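Local coordinates for putative NADPH:quinone reductase (Bacillus thuringiensis, PDB 3GMS), which probably catalyses the NADPH-dependent reduction of quinones, as a member of the medium-chain dehydrogenase/reductase family whose own substrate has not been established, at residues I8-F13 / L62-G67; N33-R38 / E75-F80; V110-D115 / K279-F284; Y126-T131 / S155-L160; I173-N178 / I194-A199. One frame throughout, in Å; residues are numbered along the deposited sequence. Where two conformers were deposited one is given.

The five contacts sample the GroES-like lobe, the Rossmann-type lobe and the ground between them in a medium-chain dehydrogenase/reductase. Contacts 1 and 2, whose segments alternate along the chain, lie about 23 Å apart between centres; contact 1 ties the small sheet of strands 4-10 and 20-26 to the loop before strand 71-77, and contact 2 pairs that strand with strand 34-43. Contact 3 shares the mixed sheet with contact 2, touching it through Val35 and Val110, and brings helix 277-292 against it. Contact 4, nested in the long loop that contact 3 closes, packs against it through Leu130 and Tyr126. Contact 5 lies in the parallel Rossmann-type sheet, about 47 Å from contact 2 between centres; contact 4 lies near the middle of the chain, with contact 3 joining it to the mixed sheet.

Contact 1: I8-F13 / L62-G67; sequences IQFHKF and LPNIPG
Phe10 and Asn64 exchange a pair of backbone hydrogen bonds: Phe10 N donates to Asn64 O at 3.1 Å, and Asn64 N returns the bond to Phe10 O over the same distance. This single antiparallel hydrogen-bonded bridge ties strand 4-10 to the loop that precedes strand 71-77. Two CA-H...O contacts flank it, Gln9 CA to Asn64 O at 3.4 Å and Ile65 CA to Ile8 O at 3.5 Å. Around this core the side chains close in. Pro63, entered through a cis peptide bond, lays CB over one face of the His11 imidazole and against Gln9 CG (3.6 Å from Pro63 CB), while the polar ends of Gln9 and His11 both turn to Glu23 on strand 20-26. Leu62 works with both branches: CD2 meets Phe10 CE1 at 3.6 Å, and CD1 rests over a face of the Phe13 ring, offset toward its rim. A chi1 of 53° sets Phe10 CG between its backbone N and carbonyl carbon. Pro66 CG meets the ring at its edge, 3.9 Å from Phe10 CE2. Proline has no N-H, so Pro66 offers Ile8 O only CD, at 3.3 Å; that buried carbonyl has no hydrogen-bond partner, consistent with the pairing stopping after one bridge.

Contact 2: N33-R38 / E75-F80; sequences NEVFVR and ENVGAF
Phe36 and the pair Glu75-Asn76 form the tight part of this antiparallel pairing. Phe36 O receives Glu75 N at 2.8 Å, nearly in line with the carbonyl, and a weak second bond from Asn76 N at 3.4 Å; Phe36 N in turn donates to Asn76 O at 2.9 Å. Farther along, Gly78 N donates to Glu34 O at 2.8 Å. Between these bonds Val35 and Val77 form a non-hydrogen-bonded pair, lying side by side with CG2 of Val35 4.1 Å from CG1 of Val77. On the other face, Phe36 CG stands anti to its backbone N (chi1 178°), and the ring edge meets Glu75 CB at 3.8 Å from CD2 while the ring also stacks with Tyr102. The ends are looser. Arg38 NE reaches Glu75 OE2 at 3.4 Å, a weak salt bridge with guanidinium and carboxylate planes 73° apart, made still less certain by a second conformer of Glu75. At the far end Asn33 OD1 barely approaches Phe80 CB (4.5 Å), and that ring leads away from the strand. With two residues set opposite one, the arrangement is a classic beta bulge, here between strands 34-43 and 71-77 of the GroES-like domain.

Contact 3: V110-D115 / K279-F284; sequences VVPIPD and KWQETF
Val111 packs onto Trp280 and Phe284 where a strand of the GroES-like domain is covered by helix 277-292, a helix-on-sheet contact within the medium-chain dehydrogenase/reductase fold. The axes of strand 110-112 and helix 279-284 come within 9.3 Å, at an angle of 31°. Val111 has the most surface buried and splits its task between two branches. CG2, anti to the carbonyl carbon, lies over the centre of the Phe284 ring, 3.9 Å from its centroid, and also reaches Trp280 CZ3 at 3.6 Å. CG1, anti to the backbone N (chi1 -179°), meets Phe284 CB at 3.8 Å. The two aromatic groups support each other on the helix: Phe284 CE1 stands 3.4 Å above one face of the indole, offset toward its rim, while Trp280 NE1 is hydrogen-bonded to Asn272. Val111 also touches Leu91 of strand 89-92, and Leu130 touches both rings from helix 127-139. Gln281 supplies the polar part. Its NE2 donates to Val110 O at 3.1 Å, coming from well above the carbonyl plane, and donates to Asp108 O as well, so that one amide group grips two strand-side carbonyls. The bend at chi2 (-74°) turns CD toward the strand, where Gln281 OE1 lies 3.8 Å from Pro112 CD.

Contact 4: Y126-T131 / S155-L160; sequences YINPLT and SAIGHL
The opening turn of helix 156-168, which follows the first strand of the Rossmann-type sheet, meets helix 127-139 through Asn128, with Ala156, Ile157 and Leu160 pressing on it. The short helix axes cross at -42°, 9.1 Å apart. Asn128 points its amide at the helix start: ND2 lies 3.5 Å from Ala156 CB, and OD1 3.7 Å from Ile157 CB. Leu160 lays CD1 against the backbone of the other helix, 3.6 Å from Pro129 N, with Pro129 CG at 3.8 Å from that methyl; Phe298 adds to this apolar patch. Ile157 holds CG1 anti to its backbone N (chi1 -162°), and CD1 at the chain's end meets Thr131 CG2 at 3.6 Å. The hydroxyl of Thr131 is meanwhile occupied within its own helix, donating to Ile127 O. Ser155 is the N-cap of the second helix, its OG accepting from Gly158 N at 3.1 Å. Polar linkage between the helices runs through one water, which accepts from Ile157 N at 2.9 Å and donates weakly to Asn128 OD1. Direct contact between the helices is thus van der Waals in kind, with the water satisfying a first-turn N-H at a helix end that, in relatives, faces the dinucleotide phosphates.

Contact 5: I173-N178 / I194-A199; sequences IAVTRN and IDTSTA
Thr176 and Ile194 lie at the heart of a parallel pairing held by three backbone hydrogen bonds. Ile194 N donates to Ala174 O at 2.6 Å, Thr176 N to Ile194 O at 2.8 Å, and Thr196 N to Thr176 O at 2.9 Å, so the strands stay in step just past the end of strand 192-195. Two CA-H...O contacts, from Val175 CA to Ile194 O and from Asp195 CA to Thr176 O, fill the intervals. Among apolar contacts, Ile173 CG2 meets Ile194 CD1 at 3.6 Å, and Val175 and Thr196 cross at about a right angle, CG1 of the valine 3.7 Å from CG2 of the threonine. This face is covered by helix 201-208, through Leu201, Val205 and Leu208. The strands belong to the beta-alpha-beta unit formed by strand 171-176, helix 182-188 and strand 192-195, a right-handed crossover at the edge of the Rossmann-type sheet; the loop after strand 171-176 probably lies near the adenosine ribose, as in NADPH-dependent relatives. Polar side chains shape the turns. Asp195 OD1 receives both Ser197 N (3.0 Å) and Ser197 OG (2.7 Å) from the same face of the carboxylate, the former bond making an Asx turn. Thr176, with OG1 between its backbone N and carbonyl carbon (chi1 60°), donates from that hydroxyl to Asn178 O at 2.8 Å, while Asn178 OD1 takes Lys180 N.

Contact 1: I8-F13 / L62-G67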
# COMPACT_ATOMS: atom_id res chain seq x y z
N ILE A 8 -0.98 18.51 9.14
CA ILE A 8 -1.28 18.88 7.77
C ILE A 8 -2.76 18.57 7.53
O ILE A 8 -3.22 17.48 7.84
CB ILE A 8 -0.43 18.06 6.75
CG1 ILE A 8 1.07 18.19 7.04
CG2 ILE A 8 -0.76 18.48 5.34
CD1 ILE A 8 1.58 19.62 7.14
N GLN A 9 -3.49 19.54 6.97
CA GLN A 9 -4.93 19.45 6.77
C GLN A 9 -5.29 20.03 5.40
O GLN A 9 -4.55 20.89 4.90
CB GLN A 9 -5.59 20.30 7.87
CG GLN A 9 -7.04 20.17 7.97
CD GLN A 9 -7.52 20.25 9.41
OE1 GLN A 9 -7.96 19.25 9.96
NE2 GLN A 9 -7.47 21.43 10.01
N PHE A 10 -6.36 19.54 4.79
CA PHE A 10 -7.00 20.20 3.65
C PHE A 10 -8.47 20.40 3.95
O PHE A 10 -9.10 19.53 4.55
CB PHE A 10 -6.84 19.45 2.31
CG PHE A 10 -7.28 18.00 2.35
CD1 PHE A 10 -8.47 17.61 1.76
CD2 PHE A 10 -6.47 17.02 2.95
CE1 PHE A 10 -8.89 16.27 1.79
CE2 PHE A 10 -6.87 15.68 2.99
CZ PHE A 10 -8.06 15.30 2.39
N HIS A 11 -8.98 21.55 3.54
CA HIS A 11 -10.37 21.94 3.83
C HIS A 11 -11.26 21.78 2.61
O HIS A 11 -12.47 21.77 2.74
CB HIS A 11 -10.41 23.39 4.34
CG HIS A 11 -9.66 23.60 5.61
ND1 HIS A 11 -10.27 23.68 6.84
CD2 HIS A 11 -8.33 23.75 5.84
CE1 HIS A 11 -9.36 23.86 7.77
NE2 HIS A 11 -8.17 23.91 7.19
N LYS A 12 -10.64 21.61 1.44
CA LYS A 12 -11.36 21.29 0.22
C LYS A 12 -10.57 20.23 -0.53
O LYS A 12 -9.34 20.10 -0.34
CB LYS A 12 -11.48 22.54 -0.69
CG LYS A 12 -12.13 23.75 -0.05
CD LYS A 12 -12.46 24.73 -1.18
CE LYS A 12 -13.26 25.93 -0.67
NZ LYS A 12 -12.42 26.88 0.12
N PHE A 13 -11.26 19.46 -1.37
CA PHE A 13 -10.57 18.55 -2.26
C PHE A 13 -9.96 19.37 -3.40
O PHE A 13 -10.44 20.46 -3.72
CB PHE A 13 -11.53 17.49 -2.83
CG PHE A 13 -12.17 16.61 -1.78
CD1 PHE A 13 -11.40 15.80 -0.94
CD2 PHE A 13 -13.57 16.56 -1.67
CE1 PHE A 13 -12.01 14.97 0.02
CE2 PHE A 13 -14.20 15.73 -0.72
CZ PHE A 13 -13.41 14.93 0.12
N LEU A 62 -14.55 16.62 5.42
CA LEU A 62 -13.60 17.74 5.41
C LEU A 62 -13.81 18.57 6.67
O LEU A 62 -14.94 18.69 7.14
CB LEU A 62 -13.82 18.61 4.17
CG LEU A 62 -13.50 17.92 2.84
CD1 LEU A 62 -14.11 18.71 1.69
CD2 LEU A 62 -11.97 17.79 2.70
N PRO A 63 -12.72 19.12 7.24
CA PRO A 63 -11.37 19.00 6.75
C PRO A 63 -10.81 17.62 7.12
O PRO A 63 -11.37 16.93 8.00
CB PRO A 63 -10.63 20.09 7.50
CG PRO A 63 -11.34 20.16 8.86
CD PRO A 63 -12.79 19.84 8.54
N ASN A 64 -9.70 17.24 6.48
CA ASN A 64 -9.15 15.92 6.75
C ASN A 64 -7.64 15.99 6.87
O ASN A 64 -7.01 16.84 6.22
CB ASN A 64 -9.56 14.99 5.61
CG ASN A 64 -8.91 13.62 5.72
OD1 ASN A 64 -7.91 13.32 5.03
ND2 ASN A 64 -9.44 12.80 6.63
N ILE A 65 -7.07 15.08 7.67
CA ILE A 65 -5.60 14.97 7.80
C ILE A 65 -5.14 13.79 6.94
O ILE A 65 -5.60 12.68 7.16
CB ILE A 65 -5.15 14.78 9.26
CG1 ILE A 65 -5.59 15.99 10.10
CG2 ILE A 65 -3.62 14.67 9.35
CD1 ILE A 65 -5.54 15.76 11.62
N PRO A 66 -4.27 14.01 5.93
CA PRO A 66 -3.93 12.84 5.12
C PRO A 66 -2.95 11.85 5.81
O PRO A 66 -2.34 12.17 6.83
CB PRO A 66 -3.19 13.41 3.91
CG PRO A 66 -3.18 14.87 4.05
CD PRO A 66 -3.68 15.26 5.40
N GLY A 67 -2.75 10.70 5.17
CA GLY A 67 -1.76 9.73 5.65
C GLY A 67 -2.36 8.50 6.32
O GLY A 67 -3.08 8.58 7.32

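Contact 2: N33-R38 / E75-F80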
# COMPACT_ATOMS: atom_id res chain seq x y z
N ASN A 33 -10.06 4.03 25.37
CA ASN A 33 -9.29 2.98 24.69
C ASN A 33 -8.27 3.54 23.67
O ASN A 33 -7.77 2.79 22.83
CB ASN A 33 -10.20 1.93 24.02
CG ASN A 33 -9.52 0.53 23.89
OD1 ASN A 33 -8.80 0.07 24.80
ND2 ASN A 33 -9.75 -0.14 22.75
N GLU A 34 -7.94 4.83 23.79
CA GLU A 34 -7.06 5.50 22.81
C GLU A 34 -5.58 5.44 23.16
O GLU A 34 -5.19 5.39 24.34
CB GLU A 34 -7.42 6.97 22.66
CG GLU A 34 -8.71 7.28 21.95
CD GLU A 34 -8.86 8.76 21.61
OE1 GLU A 34 -8.62 9.64 22.48
OE2 GLU A 34 -9.24 9.03 20.46
N VAL A 35 -4.74 5.46 22.12
CA VAL A 35 -3.29 5.48 22.29
C VAL A 35 -2.83 6.77 21.58
O VAL A 35 -3.34 7.07 20.51
CB VAL A 35 -2.65 4.19 21.70
CG1 VAL A 35 -1.12 4.26 21.74
CG2 VAL A 35 -3.15 2.96 22.52
N PHE A 36 -1.91 7.51 22.19
CA PHE A 36 -1.51 8.83 21.71
C PHE A 36 -0.02 8.74 21.32
O PHE A 36 0.83 8.45 22.18
CB PHE A 36 -1.75 9.84 22.86
CG PHE A 36 -1.33 11.26 22.55
CD1 PHE A 36 -2.11 12.05 21.75
CD2 PHE A 36 -0.16 11.79 23.10
CE1 PHE A 36 -1.74 13.35 21.47
CE2 PHE A 36 0.23 13.08 22.83
CZ PHE A 36 -0.56 13.87 22.02
N VAL A 37 0.30 8.96 20.03
CA VAL A 37 1.60 8.57 19.53
C VAL A 37 2.29 9.77 18.88
O VAL A 37 1.70 10.43 17.99
CB VAL A 37 1.40 7.43 18.48
CG1 VAL A 37 2.73 7.06 17.83
CG2 VAL A 37 0.77 6.17 19.17
N ARG A 38 3.50 10.09 19.32
CA ARG A 38 4.29 11.15 18.67
C ARG A 38 4.97 10.53 17.43
O ARG A 38 5.81 9.65 17.58
CB ARG A 38 5.36 11.73 19.63
CG ARG A 38 6.34 12.73 18.95
CD ARG A 38 7.43 13.29 19.93
NE ARG A 38 8.03 12.22 20.74
CZ ARG A 38 9.10 11.51 20.41
NH1 ARG A 38 9.75 11.73 19.27
NH2 ARG A 38 9.54 10.56 21.24
N GLU A 75 3.21 8.11 23.67
CA GLU A 75 3.45 9.13 24.72
C GLU A 75 2.46 9.04 25.86
O GLU A 75 2.76 9.43 27.01
CB GLU A 75 3.33 10.54 24.13
CG GLU A 75 4.33 10.89 23.07
CD GLU A 75 5.64 11.39 23.63
OE1 GLU A 75 6.38 10.60 24.25
OE2 GLU A 75 5.92 12.59 23.41
N ASN A 76 1.24 8.61 25.54
CA ASN A 76 0.18 8.51 26.56
C ASN A 76 -0.88 7.53 26.09
O ASN A 76 -0.95 7.21 24.90
CB ASN A 76 -0.43 9.89 26.85
CG ASN A 76 -0.99 9.99 28.27
OD1 ASN A 76 -0.96 9.01 29.04
ND2 ASN A 76 -1.50 11.17 28.61
N VAL A 77 -1.67 7.01 27.01
CA VAL A 77 -2.76 6.09 26.69
C VAL A 77 -3.97 6.47 27.54
O VAL A 77 -3.83 7.10 28.60
CB VAL A 77 -2.37 4.60 26.91
CG1 VAL A 77 -1.21 4.17 25.98
CG2 VAL A 77 -2.03 4.30 28.39
N GLY A 78 -5.16 6.10 27.07
CA GLY A 78 -6.40 6.34 27.79
C GLY A 78 -6.62 5.36 28.94
O GLY A 78 -5.88 4.39 29.10
N ALA A 79 -7.66 5.63 29.73
CA ALA A 79 -7.88 4.94 31.02
C ALA A 79 -7.84 3.41 30.99
O ALA A 79 -7.39 2.78 31.95
CB ALA A 79 -9.18 5.44 31.69
N PHE A 80 -8.32 2.80 29.90
CA PHE A 80 -8.46 1.34 29.86
C PHE A 80 -7.27 0.62 29.24
O PHE A 80 -7.30 -0.60 29.08
CB PHE A 80 -9.72 0.93 29.07
CG PHE A 80 -11.02 1.34 29.71
CD1 PHE A 80 -11.07 1.82 31.02
CD2 PHE A 80 -12.22 1.20 29.00
CE1 PHE A 80 -12.29 2.18 31.61
CE2 PHE A 80 -13.44 1.56 29.57
CZ PHE A 80 -13.48 2.05 30.88

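Contact 3: V110-D115 / K279-F284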
# COMPACT_ATOMS: atom_id res chain seq x y z
N VAL A 110 -3.07 -0.67 17.29
CA VAL A 110 -1.68 -0.29 17.48
C VAL A 110 -0.76 -1.49 17.21
O VAL A 110 -0.88 -2.54 17.85
CB VAL A 110 -1.49 0.28 18.92
CG1 VAL A 110 -0.04 0.46 19.20
CG2 VAL A 110 -2.23 1.62 19.09
N VAL A 111 0.14 -1.37 16.25
CA VAL A 111 1.06 -2.45 15.92
C VAL A 111 2.44 -2.24 16.53
O VAL A 111 3.17 -1.33 16.12
CB VAL A 111 1.23 -2.60 14.36
CG1 VAL A 111 2.15 -3.73 14.02
CG2 VAL A 111 -0.15 -2.75 13.65
N PRO A 112 2.84 -3.09 17.49
CA PRO A 112 4.17 -2.98 18.10
C PRO A 112 5.26 -3.26 17.08
O PRO A 112 5.11 -4.18 16.30
CB PRO A 112 4.17 -4.12 19.15
CG PRO A 112 2.72 -4.36 19.45
CD PRO A 112 2.04 -4.19 18.09
N ILE A 113 6.34 -2.48 17.10
CA ILE A 113 7.47 -2.69 16.21
C ILE A 113 8.72 -3.06 17.04
O ILE A 113 9.03 -2.39 18.01
CB ILE A 113 7.78 -1.42 15.40
CG1 ILE A 113 6.57 -1.10 14.50
CG2 ILE A 113 9.06 -1.62 14.57
CD1 ILE A 113 6.35 -2.09 13.32
N PRO A 114 9.41 -4.15 16.68
CA PRO A 114 10.59 -4.60 17.46
C PRO A 114 11.81 -3.72 17.19
O PRO A 114 11.87 -3.06 16.15
CB PRO A 114 10.81 -6.03 16.95
CG PRO A 114 10.32 -6.01 15.56
CD PRO A 114 9.13 -5.05 15.54
N ASP A 115 12.76 -3.70 18.12
CA ASP A 115 13.96 -2.87 18.00
C ASP A 115 14.79 -3.17 16.74
O ASP A 115 15.49 -2.30 16.21
CB ASP A 115 14.84 -3.03 19.25
CG ASP A 115 14.16 -2.52 20.51
OD1 ASP A 115 13.12 -1.83 20.43
OD2 ASP A 115 14.67 -2.83 21.60
N LYS A 279 -6.81 -11.38 14.37
CA LYS A 279 -6.24 -11.84 13.11
C LYS A 279 -5.40 -10.75 12.42
O LYS A 279 -4.36 -11.03 11.78
CB LYS A 279 -7.33 -12.31 12.15
CG LYS A 279 -6.72 -12.73 10.82
CD LYS A 279 -7.57 -13.61 9.94
CE LYS A 279 -6.79 -13.85 8.66
NZ LYS A 279 -7.33 -14.98 7.91
N TRP A 280 -5.91 -9.52 12.49
CA TRP A 280 -5.23 -8.36 11.90
C TRP A 280 -3.83 -8.22 12.57
O TRP A 280 -2.83 -8.16 11.89
CB TRP A 280 -6.12 -7.13 12.08
CG TRP A 280 -5.72 -5.90 11.33
CD1 TRP A 280 -6.04 -5.58 10.03
CD2 TRP A 280 -4.94 -4.82 11.83
NE1 TRP A 280 -5.49 -4.35 9.70
CE2 TRP A 280 -4.84 -3.85 10.79
CE3 TRP A 280 -4.36 -4.54 13.07
CZ2 TRP A 280 -4.12 -2.65 10.95
CZ3 TRP A 280 -3.65 -3.34 13.23
CH2 TRP A 280 -3.56 -2.41 12.17
N GLN A 281 -3.78 -8.23 13.90
CA GLN A 281 -2.49 -8.20 14.62
C GLN A 281 -1.57 -9.38 14.30
O GLN A 281 -0.38 -9.19 14.09
CB GLN A 281 -2.68 -8.13 16.13
CG GLN A 281 -3.31 -6.88 16.66
CD GLN A 281 -2.36 -5.66 16.65
OE1 GLN A 281 -1.12 -5.79 16.64
NE2 GLN A 281 -2.95 -4.49 16.70
N GLU A 282 -2.13 -10.60 14.25
CA GLU A 282 -1.37 -11.79 13.90
C GLU A 282 -0.76 -11.69 12.52
O GLU A 282 0.37 -12.14 12.28
CB GLU A 282 -2.29 -13.00 13.91
CG GLU A 282 -2.50 -13.50 15.29
CD GLU A 282 -1.22 -14.16 15.78
OE1 GLU A 282 -0.93 -15.27 15.29
OE2 GLU A 282 -0.51 -13.53 16.59
N THR A 283 -1.50 -11.07 11.62
CA THR A 283 -1.01 -10.89 10.25
C THR A 283 0.19 -9.94 10.25
O THR A 283 1.18 -10.17 9.54
CB THR A 283 -2.15 -10.38 9.31
OG1 THR A 283 -3.23 -11.32 9.35
CG2 THR A 283 -1.68 -10.26 7.87
N PHE A 284 0.11 -8.87 11.04
CA PHE A 284 1.27 -7.97 11.16
C PHE A 284 2.45 -8.70 11.79
O PHE A 284 3.60 -8.50 11.38
CB PHE A 284 0.95 -6.70 11.92
CG PHE A 284 0.45 -5.60 11.05
CD1 PHE A 284 -0.89 -5.43 10.87
CD2 PHE A 284 1.35 -4.78 10.35
CE1 PHE A 284 -1.37 -4.38 10.02
CE2 PHE A 284 0.91 -3.74 9.53
CZ PHE A 284 -0.47 -3.55 9.37

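Contact 4: Y126-T131 / S155-L160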
# COMPACT_ATOMS: atom_id res chain seq x y z
N TYR A 126 2.55 -1.25 6.32
CA TYR A 126 1.10 -1.43 6.27
C TYR A 126 0.56 -1.56 4.86
O TYR A 126 0.25 -2.64 4.42
CB TYR A 126 0.44 -0.28 7.01
CG TYR A 126 -1.09 -0.23 7.03
CD1 TYR A 126 -1.88 -1.40 6.94
CD2 TYR A 126 -1.72 1.00 7.20
CE1 TYR A 126 -3.28 -1.31 6.99
CE2 TYR A 126 -3.11 1.11 7.26
CZ TYR A 126 -3.88 -0.06 7.16
OH TYR A 126 -5.25 0.04 7.21
N ILE A 127 0.48 -0.48 4.11
CA ILE A 127 -0.38 -0.50 2.95
C ILE A 127 0.03 -1.49 1.85
O ILE A 127 -0.78 -2.33 1.47
CB ILE A 127 -0.52 0.95 2.35
CG1 ILE A 127 -1.27 1.87 3.35
CG2 ILE A 127 -1.31 0.91 1.05
CD1 ILE A 127 -2.71 1.48 3.58
N ASN A 128 1.25 -1.38 1.35
CA ASN A 128 1.71 -2.28 0.31
C ASN A 128 1.94 -3.75 0.77
O ASN A 128 1.46 -4.66 0.05
CB ASN A 128 2.92 -1.68 -0.43
CG ASN A 128 2.53 -0.42 -1.17
OD1 ASN A 128 1.46 -0.40 -1.76
ND2 ASN A 128 3.34 0.63 -1.07
N PRO A 129 2.59 -3.98 1.94
CA PRO A 129 2.81 -5.36 2.36
C PRO A 129 1.53 -6.06 2.72
O PRO A 129 1.32 -7.20 2.30
CB PRO A 129 3.75 -5.23 3.58
CG PRO A 129 4.45 -3.95 3.36
CD PRO A 129 3.37 -3.05 2.77
N LEU A 130 0.66 -5.41 3.50
CA LEU A 130 -0.60 -6.05 3.83
C LEU A 130 -1.49 -6.37 2.60
O LEU A 130 -2.05 -7.45 2.52
CB LEU A 130 -1.36 -5.27 4.88
CG LEU A 130 -2.51 -5.97 5.58
CD1 LEU A 130 -2.07 -7.22 6.34
CD2 LEU A 130 -3.14 -4.94 6.51
N THR A 131 -1.57 -5.44 1.65
CA THR A 131 -2.28 -5.66 0.39
C THR A 131 -1.69 -6.83 -0.41
O THR A 131 -2.43 -7.74 -0.88
CB THR A 131 -2.35 -4.38 -0.48
OG1 THR A 131 -3.07 -3.37 0.25
CG2 THR A 131 -3.11 -4.66 -1.79
N SER A 155 6.00 -0.57 -9.45
CA SER A 155 5.59 0.06 -8.19
C SER A 155 6.20 -0.59 -6.92
O SER A 155 6.77 -1.69 -6.96
CB SER A 155 4.08 -0.02 -8.10
OG SER A 155 3.69 -1.38 -8.05
N ALA A 156 6.03 0.07 -5.76
CA ALA A 156 6.43 -0.52 -4.49
C ALA A 156 5.79 -1.87 -4.30
O ALA A 156 6.46 -2.83 -3.89
CB ALA A 156 6.06 0.39 -3.28
N ILE A 157 4.48 -1.94 -4.55
CA ILE A 157 3.77 -3.20 -4.31
C ILE A 157 4.24 -4.30 -5.30
O ILE A 157 4.36 -5.46 -4.91
CB ILE A 157 2.23 -3.07 -4.25
CG1 ILE A 157 1.65 -4.33 -3.55
CG2 ILE A 157 1.62 -2.85 -5.63
CD1 ILE A 157 0.11 -4.32 -3.32
N GLY A 158 4.55 -3.89 -6.51
CA GLY A 158 5.13 -4.80 -7.52
C GLY A 158 6.38 -5.51 -7.04
O GLY A 158 6.56 -6.70 -7.25
N HIS A 159 7.28 -4.76 -6.40
CA HIS A 159 8.50 -5.32 -5.85
C HIS A 159 8.19 -6.29 -4.73
O HIS A 159 8.92 -7.24 -4.51
CB HIS A 159 9.35 -4.21 -5.25
CG HIS A 159 10.07 -3.39 -6.27
ND1 HIS A 159 9.42 -2.73 -7.29
CD2 HIS A 159 11.38 -3.08 -6.39
CE1 HIS A 159 10.31 -2.10 -8.03
NE2 HIS A 159 11.51 -2.30 -7.51
N LEU A 160 7.09 -6.08 -4.03
CA LEU A 160 6.70 -7.01 -2.99
C LEU A 160 6.12 -8.32 -3.56
O LEU A 160 6.40 -9.42 -3.05
CB LEU A 160 5.73 -6.37 -1.98
CG LEU A 160 6.28 -5.08 -1.32
CD1 LEU A 160 5.29 -4.53 -0.33
CD2 LEU A 160 7.62 -5.30 -0.66
O HOH W 1 2.74 0.39 -4.84

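Contact 5: I173-N178 / I194-A199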
# COMPACT_ATOMS: atom_id res chain seq x y z
N ILE A 173 4.67 -13.38 -13.24
CA ILE A 173 4.94 -12.65 -14.45
C ILE A 173 4.65 -11.16 -14.23
O ILE A 173 3.49 -10.70 -14.18
CB ILE A 173 4.17 -13.25 -15.69
CG1 ILE A 173 4.56 -14.73 -15.90
CG2 ILE A 173 4.41 -12.34 -16.94
CD1 ILE A 173 3.59 -15.53 -16.82
N ALA A 174 5.74 -10.39 -14.08
CA ALA A 174 5.65 -8.93 -13.94
C ALA A 174 5.35 -8.27 -15.27
O ALA A 174 6.01 -8.58 -16.28
CB ALA A 174 6.97 -8.36 -13.38
N VAL A 175 4.37 -7.39 -15.26
CA VAL A 175 4.04 -6.55 -16.42
C VAL A 175 4.33 -5.10 -16.10
O VAL A 175 3.76 -4.54 -15.15
CB VAL A 175 2.54 -6.74 -16.84
CG1 VAL A 175 2.20 -5.90 -18.08
CG2 VAL A 175 2.23 -8.20 -17.08
N THR A 176 5.20 -4.48 -16.89
CA THR A 176 5.68 -3.13 -16.65
C THR A 176 5.51 -2.26 -17.90
O THR A 176 5.42 -2.78 -19.03
CB THR A 176 7.19 -3.11 -16.26
OG1 THR A 176 7.96 -3.68 -17.34
CG2 THR A 176 7.47 -3.89 -14.98
N ARG A 177 5.48 -0.94 -17.68
CA ARG A 177 5.34 0.04 -18.77
C ARG A 177 6.66 0.31 -19.49
O ARG A 177 6.65 0.92 -20.57
CB ARG A 177 4.87 1.39 -18.20
CG ARG A 177 3.39 1.68 -18.34
CD ARG A 177 2.57 1.02 -17.22
NE ARG A 177 3.00 1.36 -15.86
CZ ARG A 177 2.62 2.45 -15.19
NH1 ARG A 177 1.82 3.34 -15.76
NH2 ARG A 177 3.07 2.67 -13.95
N ASN A 178 7.76 -0.08 -18.86
CA ASN A 178 9.11 0.20 -19.36
C ASN A 178 10.13 -0.72 -18.69
O ASN A 178 9.76 -1.65 -17.96
CB ASN A 178 9.49 1.68 -19.17
CG ASN A 178 9.45 2.10 -17.70
OD1 ASN A 178 9.91 1.37 -16.82
ND2 ASN A 178 8.90 3.26 -17.45
N ILE A 194 7.45 -8.65 -18.45
CA ILE A 194 6.93 -8.17 -19.73
C ILE A 194 6.89 -6.65 -19.79
O ILE A 194 6.07 -5.98 -19.12
CB ILE A 194 5.51 -8.75 -20.06
CG1 ILE A 194 5.48 -10.27 -19.87
CG2 ILE A 194 5.06 -8.27 -21.45
CD1 ILE A 194 4.09 -10.94 -20.20
N ASP A 195 7.77 -6.11 -20.63
CA ASP A 195 7.85 -4.68 -20.81
C ASP A 195 6.98 -4.36 -22.00
O ASP A 195 7.34 -4.69 -23.13
CB ASP A 195 9.32 -4.27 -21.03
CG ASP A 195 9.49 -2.81 -21.43
OD1 ASP A 195 8.51 -2.06 -21.60
OD2 ASP A 195 10.66 -2.40 -21.56
N THR A 196 5.82 -3.76 -21.74
CA THR A 196 4.81 -3.52 -22.76
C THR A 196 5.14 -2.37 -23.73
O THR A 196 4.41 -2.17 -24.69
CB THR A 196 3.37 -3.34 -22.18
OG1 THR A 196 3.35 -2.27 -21.25
CG2 THR A 196 2.89 -4.62 -21.50
N SER A 197 6.21 -1.63 -23.49
CA SER A 197 6.68 -0.69 -24.51
C SER A 197 7.46 -1.47 -25.58
O SER A 197 7.70 -0.95 -26.66
CB SER A 197 7.52 0.44 -23.93
OG SER A 197 8.70 -0.06 -23.33
N THR A 198 7.80 -2.72 -25.29
CA THR A 198 8.64 -3.55 -26.17
C THR A 198 7.99 -4.87 -26.61
O THR A 198 8.30 -5.39 -27.69
CB THR A 198 10.00 -3.88 -25.48
OG1 THR A 198 10.67 -2.65 -25.16
CG2 THR A 198 10.93 -4.72 -26.38
N ALA A 199 7.14 -5.45 -25.75
CA ALA A 199 6.57 -6.78 -26.00
C ALA A 199 5.03 -6.77 -25.85
O ALA A 199 4.51 -6.02 -25.02
CB ALA A 199 7.18 -7.79 -25.05